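Local coordinates for protein PrgA (Enterococcus faecalis, PDB 6Z9K) that provides surface exclusion against unwanted conjugation, extending far outside the enterococcal cell, and carries the magnesium-binding CAP domain described here, at residues H13-D25 with Y79-L91. Numbering follows the deposited sequence.
Sequences HKGINLPPKFSAD and YTTELLNDVRKKL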
loop_
_atom_site.group_PDB
_atom_site.type_symbol
_atom_site.label_atom_id
_atom_site.label_comp_id
_atom_site.label_asym_id
_atom_site.label_seq_id
_atom_site.Cartn_x
_atom_site.Cartn_y
_atom_site.Cartn_z
ATOM N N HIS A 13 -2.783 16.855 5.693
ATOM C CA HIS A 13 -3.688 15.816 5.136
ATOM C C HIS A 13 -2.918 15.109 4.037
ATOM O O HIS A 13 -2.460 15.782 3.103
ATOM C CB HIS A 13 -5.005 16.392 4.598
ATOM C CG HIS A 13 -6.049 15.367 4.293
ATOM N ND1 HIS A 13 -5.904 14.466 3.274
ATOM C CD2 HIS A 13 -7.262 15.100 4.845
ATOM C CE1 HIS A 13 -6.986 13.684 3.217
ATOM N NE2 HIS A 13 -7.833 14.069 4.166
ATOM N N LYS A 14 -2.818 13.783 4.121
ATOM C CA LYS A 14 -1.902 13.004 3.240
ATOM C C LYS A 14 -2.640 12.392 2.053
ATOM O O LYS A 14 -2.030 11.648 1.319
ATOM C CB LYS A 14 -1.184 11.963 4.095
ATOM C CG LYS A 14 -0.057 12.581 4.909
ATOM C CD LYS A 14 0.366 11.770 6.050
ATOM C CE LYS A 14 1.277 12.491 7.031
ATOM N NZ LYS A 14 0.662 13.719 7.588
ATOM N N GLY A 15 -3.890 12.777 1.825
ATOM C CA GLY A 15 -4.672 12.268 0.691
ATOM C C GLY A 15 -3.931 12.485 -0.616
ATOM O O GLY A 15 -3.263 13.534 -0.810
ATOM N N ILE A 16 -4.047 11.520 -1.502
ATOM C CA ILE A 16 -3.423 11.599 -2.834
ATOM C C ILE A 16 -4.259 12.513 -3.710
ATOM O O ILE A 16 -5.503 12.338 -3.802
ATOM C CB ILE A 16 -3.213 10.191 -3.414
ATOM C CG1 ILE A 16 -2.260 9.418 -2.496
ATOM C CG2 ILE A 16 -2.663 10.278 -4.828
ATOM C CD1 ILE A 16 -2.327 7.962 -2.724
ATOM N N ASN A 17 -3.604 13.425 -4.374
ATOM C CA ASN A 17 -4.338 14.409 -5.219
ATOM C C ASN A 17 -4.545 13.825 -6.613
ATOM O O ASN A 17 -3.544 13.485 -7.274
ATOM C CB ASN A 17 -3.552 15.704 -5.295
ATOM C CG ASN A 17 -3.344 16.310 -3.925
ATOM O OD1 ASN A 17 -4.330 16.524 -3.214
ATOM N ND2 ASN A 17 -2.089 16.526 -3.541
ATOM N N LEU A 18 -5.796 13.631 -7.027
ATOM C CA LEU A 18 -6.036 12.953 -8.309
ATOM C C LEU A 18 -6.037 14.004 -9.395
ATOM O O LEU A 18 -6.609 15.089 -9.269
ATOM C CB LEU A 18 -7.348 12.173 -8.325
ATOM C CG LEU A 18 -7.459 11.098 -7.257
ATOM C CD1 LEU A 18 -8.761 10.334 -7.415
ATOM C CD2 LEU A 18 -6.275 10.165 -7.281
ATOM N N PRO A 19 -5.433 13.674 -10.541
ATOM C CA PRO A 19 -5.434 14.576 -11.692
ATOM C C PRO A 19 -6.719 14.432 -12.486
ATOM O O PRO A 19 -7.424 13.416 -12.382
ATOM C CB PRO A 19 -4.273 14.030 -12.526
ATOM C CG PRO A 19 -4.306 12.556 -12.253
ATOM C CD PRO A 19 -4.657 12.447 -10.781
ATOM N N PRO A 20 -7.054 15.421 -13.335
ATOM C CA PRO A 20 -8.152 15.240 -14.275
ATOM C C PRO A 20 -7.936 14.041 -15.186
ATOM O O PRO A 20 -6.780 13.720 -15.515
ATOM C CB PRO A 20 -8.151 16.547 -15.092
ATOM C CG PRO A 20 -7.399 17.536 -14.238
ATOM C CD PRO A 20 -6.348 16.689 -13.529
ATOM N N LYS A 21 -9.026 13.354 -15.516
ATOM C CA LYS A 21 -9.065 12.190 -16.425
ATOM C C LYS A 21 -8.476 10.952 -15.787
ATOM O O LYS A 21 -8.398 9.934 -16.452
ATOM C CB LYS A 21 -8.353 12.459 -17.754
ATOM C CG LYS A 21 -8.842 13.711 -18.434
ATOM C CD LYS A 21 -8.269 13.799 -19.809
ATOM C CE LYS A 21 -8.436 15.169 -20.378
ATOM N NZ LYS A 21 -7.837 15.301 -21.726
ATOM N N PHE A 22 -8.287 10.935 -14.478
ATOM C CA PHE A 22 -7.830 9.706 -13.803
ATOM C C PHE A 22 -8.913 8.632 -13.828
ATOM O O PHE A 22 -10.099 8.945 -13.714
ATOM C CB PHE A 22 -7.387 10.012 -12.375
ATOM C CG PHE A 22 -6.671 8.843 -11.724
ATOM C CD1 PHE A 22 -5.445 8.405 -12.203
ATOM C CD2 PHE A 22 -7.210 8.174 -10.639
ATOM C CE1 PHE A 22 -4.763 7.362 -11.585
ATOM C CE2 PHE A 22 -6.562 7.080 -10.077
ATOM C CZ PHE A 22 -5.326 6.719 -10.524
ATOM N N SER A 23 -8.492 7.380 -14.015
ATOM C CA SER A 23 -9.360 6.184 -13.939
ATOM C C SER A 23 -8.466 4.983 -13.696
ATOM O O SER A 23 -7.242 5.137 -13.822
ATOM C CB SER A 23 -10.166 5.992 -15.193
ATOM O OG SER A 23 -9.314 5.624 -16.259
ATOM N N ALA A 24 -9.063 3.872 -13.297
ATOM C CA ALA A 24 -8.313 2.652 -12.964
ATOM C C ALA A 24 -7.654 2.087 -14.235
ATOM O O ALA A 24 -6.726 1.291 -14.086
ATOM C CB ALA A 24 -9.249 1.665 -12.316
ATOM N N ASP A 25 -8.035 2.576 -15.412
ATOM C CA ASP A 25 -7.519 2.015 -16.690
ATOM C C ASP A 25 -7.122 3.166 -17.605
ATOM O O ASP A 25 -7.245 3.033 -18.845
ATOM C CB ASP A 25 -8.556 1.073 -17.309
ATOM C CG ASP A 25 -9.916 1.673 -17.536
ATOM O OD1 ASP A 25 -10.109 2.817 -17.094
ATOM O OD2 ASP A 25 -10.766 1.008 -18.217
ATOM N N TYR A 79 -3.069 3.078 8.057
ATOM C CA TYR A 79 -2.546 4.302 7.400
ATOM C C TYR A 79 -2.603 4.154 5.882
ATOM O O TYR A 79 -3.135 4.984 5.130
ATOM C CB TYR A 79 -1.108 4.537 7.821
ATOM C CG TYR A 79 -0.404 5.551 6.977
ATOM C CD1 TYR A 79 -0.593 6.911 7.159
ATOM C CD2 TYR A 79 0.450 5.177 5.980
ATOM C CE1 TYR A 79 0.062 7.849 6.382
ATOM C CE2 TYR A 79 1.101 6.092 5.178
ATOM C CZ TYR A 79 0.909 7.449 5.355
ATOM O OH TYR A 79 1.594 8.368 4.596
ATOM N N THR A 80 -2.142 2.986 5.427
ATOM C CA THR A 80 -2.011 2.696 3.987
ATOM C C THR A 80 -3.392 2.498 3.360
ATOM O O THR A 80 -3.674 3.052 2.302
ATOM C CB THR A 80 -1.172 1.441 3.784
ATOM O OG1 THR A 80 0.066 1.549 4.502
ATOM C CG2 THR A 80 -0.933 1.181 2.312
ATOM N N THR A 81 -4.257 1.810 4.075
ATOM C CA THR A 81 -5.601 1.473 3.573
ATOM C C THR A 81 -6.410 2.761 3.494
ATOM O O THR A 81 -7.235 2.922 2.568
ATOM C CB THR A 81 -6.231 0.346 4.388
ATOM O OG1 THR A 81 -5.340 -0.789 4.404
ATOM C CG2 THR A 81 -7.523 -0.080 3.737
ATOM N N GLU A 82 -6.235 3.670 4.428
ATOM C CA GLU A 82 -6.962 4.971 4.361
ATOM C C GLU A 82 -6.572 5.681 3.078
ATOM O O GLU A 82 -7.461 6.239 2.393
ATOM C CB GLU A 82 -6.608 5.827 5.567
ATOM C CG GLU A 82 -7.353 5.432 6.841
ATOM C CD GLU A 82 -6.941 6.218 8.065
ATOM O OE1 GLU A 82 -5.963 6.973 7.979
ATOM O OE2 GLU A 82 -7.601 6.043 9.110
ATOM N N LEU A 83 -5.269 5.753 2.780
ATOM C CA LEU A 83 -4.863 6.477 1.563
ATOM C C LEU A 83 -5.461 5.803 0.326
ATOM O O LEU A 83 -5.967 6.528 -0.580
ATOM C CB LEU A 83 -3.338 6.502 1.432
ATOM C CG LEU A 83 -2.630 7.264 2.537
ATOM C CD1 LEU A 83 -1.102 7.265 2.282
ATOM C CD2 LEU A 83 -3.157 8.664 2.694
ATOM N N LEU A 84 -5.371 4.494 0.233
ATOM C CA LEU A 84 -5.849 3.795 -0.968
ATOM C C LEU A 84 -7.377 3.861 -1.059
ATOM O O LEU A 84 -7.901 4.040 -2.173
ATOM C CB LEU A 84 -5.319 2.367 -0.978
ATOM C CG LEU A 84 -5.655 1.580 -2.224
ATOM C CD1 LEU A 84 -5.159 2.271 -3.509
ATOM C CD2 LEU A 84 -5.061 0.170 -2.117
ATOM N N ASN A 85 -8.066 3.700 0.044
ATOM C CA ASN A 85 -9.551 3.734 0.063
ATOM C C ASN A 85 -10.030 5.125 -0.367
ATOM O O ASN A 85 -11.110 5.211 -0.977
ATOM C CB ASN A 85 -10.161 3.403 1.413
ATOM C CG ASN A 85 -10.304 1.916 1.640
ATOM O OD1 ASN A 85 -10.273 1.173 0.651
ATOM N ND2 ASN A 85 -10.578 1.525 2.894
ATOM N N ASP A 86 -9.292 6.171 -0.053
ATOM C CA ASP A 86 -9.689 7.540 -0.459
ATOM C C ASP A 86 -9.771 7.549 -1.995
ATOM O O ASP A 86 -10.742 8.061 -2.541
ATOM C CB ASP A 86 -8.749 8.545 0.179
ATOM C CG ASP A 86 -8.986 9.988 -0.231
ATOM O OD1 ASP A 86 -10.062 10.471 0.077
ATOM O OD2 ASP A 86 -8.085 10.596 -0.855
ATOM N N VAL A 87 -8.775 7.007 -2.677
ATOM C CA VAL A 87 -8.747 6.971 -4.153
ATOM C C VAL A 87 -9.847 6.022 -4.615
ATOM O O VAL A 87 -10.631 6.335 -5.504
ATOM C CB VAL A 87 -7.363 6.517 -4.626
ATOM C CG1 VAL A 87 -7.293 6.310 -6.110
ATOM C CG2 VAL A 87 -6.312 7.501 -4.170
ATOM N N ARG A 88 -9.925 4.832 -4.015
ATOM C CA ARG A 88 -10.897 3.807 -4.479
ATOM C C ARG A 88 -12.325 4.351 -4.346
ATOM O O ARG A 88 -13.133 4.158 -5.304
ATOM C CB ARG A 88 -10.696 2.520 -3.687
ATOM C CG ARG A 88 -9.438 1.791 -4.121
ATOM C CD ARG A 88 -9.218 0.492 -3.389
ATOM N NE ARG A 88 -10.241 -0.520 -3.645
ATOM C CZ ARG A 88 -10.213 -1.446 -4.587
ATOM N NH1 ARG A 88 -9.144 -1.650 -5.343
ATOM N NH2 ARG A 88 -11.276 -2.203 -4.757
ATOM N N LYS A 89 -12.645 5.041 -3.250
ATOM C CA LYS A 89 -13.995 5.580 -3.031
ATOM C C LYS A 89 -14.267 6.640 -4.120
ATOM O O LYS A 89 -15.404 6.658 -4.697
ATOM C CB LYS A 89 -14.134 6.185 -1.635
ATOM C CG LYS A 89 -15.551 6.672 -1.341
ATOM C CD LYS A 89 -15.713 7.057 0.086
ATOM C CE LYS A 89 -17.172 7.237 0.444
ATOM N NZ LYS A 89 -17.305 7.850 1.792
ATOM N N LYS A 90 -13.292 7.455 -4.475
ATOM C CA LYS A 90 -13.559 8.501 -5.507
ATOM C C LYS A 90 -13.896 7.818 -6.831
ATOM O O LYS A 90 -14.700 8.384 -7.589
ATOM C CB LYS A 90 -12.369 9.436 -5.654
ATOM C CG LYS A 90 -12.250 10.381 -4.463
ATOM C CD LYS A 90 -11.008 11.216 -4.471
ATOM C CE LYS A 90 -10.985 12.236 -3.337
ATOM N NZ LYS A 90 -9.717 13.016 -3.388
ATOM N N LEU A 91 -13.333 6.636 -7.074
ATOM C CA LEU A 91 -13.525 5.902 -8.351
ATOM C C LEU A 91 -14.691 4.909 -8.238
ATOM O O LEU A 91 -14.958 4.202 -9.219
ATOM C CB LEU A 91 -12.221 5.212 -8.780
ATOM C CG LEU A 91 -11.057 6.102 -9.184
ATOM C CD1 LEU A 91 -9.847 5.289 -9.587
ATOM C CD2 LEU A 91 -11.428 7.067 -10.294
HETATM O O HOH W 1 -5.685 9.383 -0.793
HETATM O O HOH W 2 -7.703 11.026 -3.318
HETATM O O HOH W 3 -8.129 14.477 -5.542
#
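Val87 of helix 70-90 meets three side chains of the irregular segment 13-25. Its CG2 lies 4.2 Å from Ile16 CB and also touches Leu18 CD2, while CG1, placed anti to the backbone N (chi1 174°), touches Phe22 CE2. The Phe22 ring approaches obliquely and continues to Leu91 at the helix end, where CE2 comes within 3.8 Å of Leu91 CD1. The two branches of Leu18 divide their work: CD2 packs on Val87, and CD1 rests against the aliphatic chain of Lys90, 3.8 Å from its CD. Nearer the N-terminus of the helix, Leu83 CD2 lies 3.5 Å from Lys14 O, beside the carbonyl, and Lys14 CD lies at the edge of the Tyr79 ring, in its plane.

Alongside these apolar contacts, on the flank of Asp86 and Lys90, the polar link runs through water. One molecule accepts from Ile16 N and donates to both Leu83 O and Asp86 OD2, the latter at 2.7 Å. A second donates to Ile16 O and Asp86 OD2 and accepts from Lys90 NZ, and a third joins Leu18 N to the same ammonium. Lys90, extended beyond CG, thus carries its charge along the loop backbone, where it makes a salt bridge to Glu240 and a long one, 3.9 Å from NZ to OD2, to Asp86. Gly15 N donates to His13 ND1 at 3.0 Å, tying the backbone to the side chain two residues before it.

The contact lays an irregular N-terminal segment along the C-terminal half of a CAP-domain helix, with the Phe22 side chain about 11 Å from that of the magnesium-binding His185. Helix 160-176 adjoins both, with Phe176 against Ile16, Arg168 bonded to Lys14 O and Gln164 O bonded to Tyr79 OH; His13 touches helix 239-245, and Leu84 packs on strand 196-202.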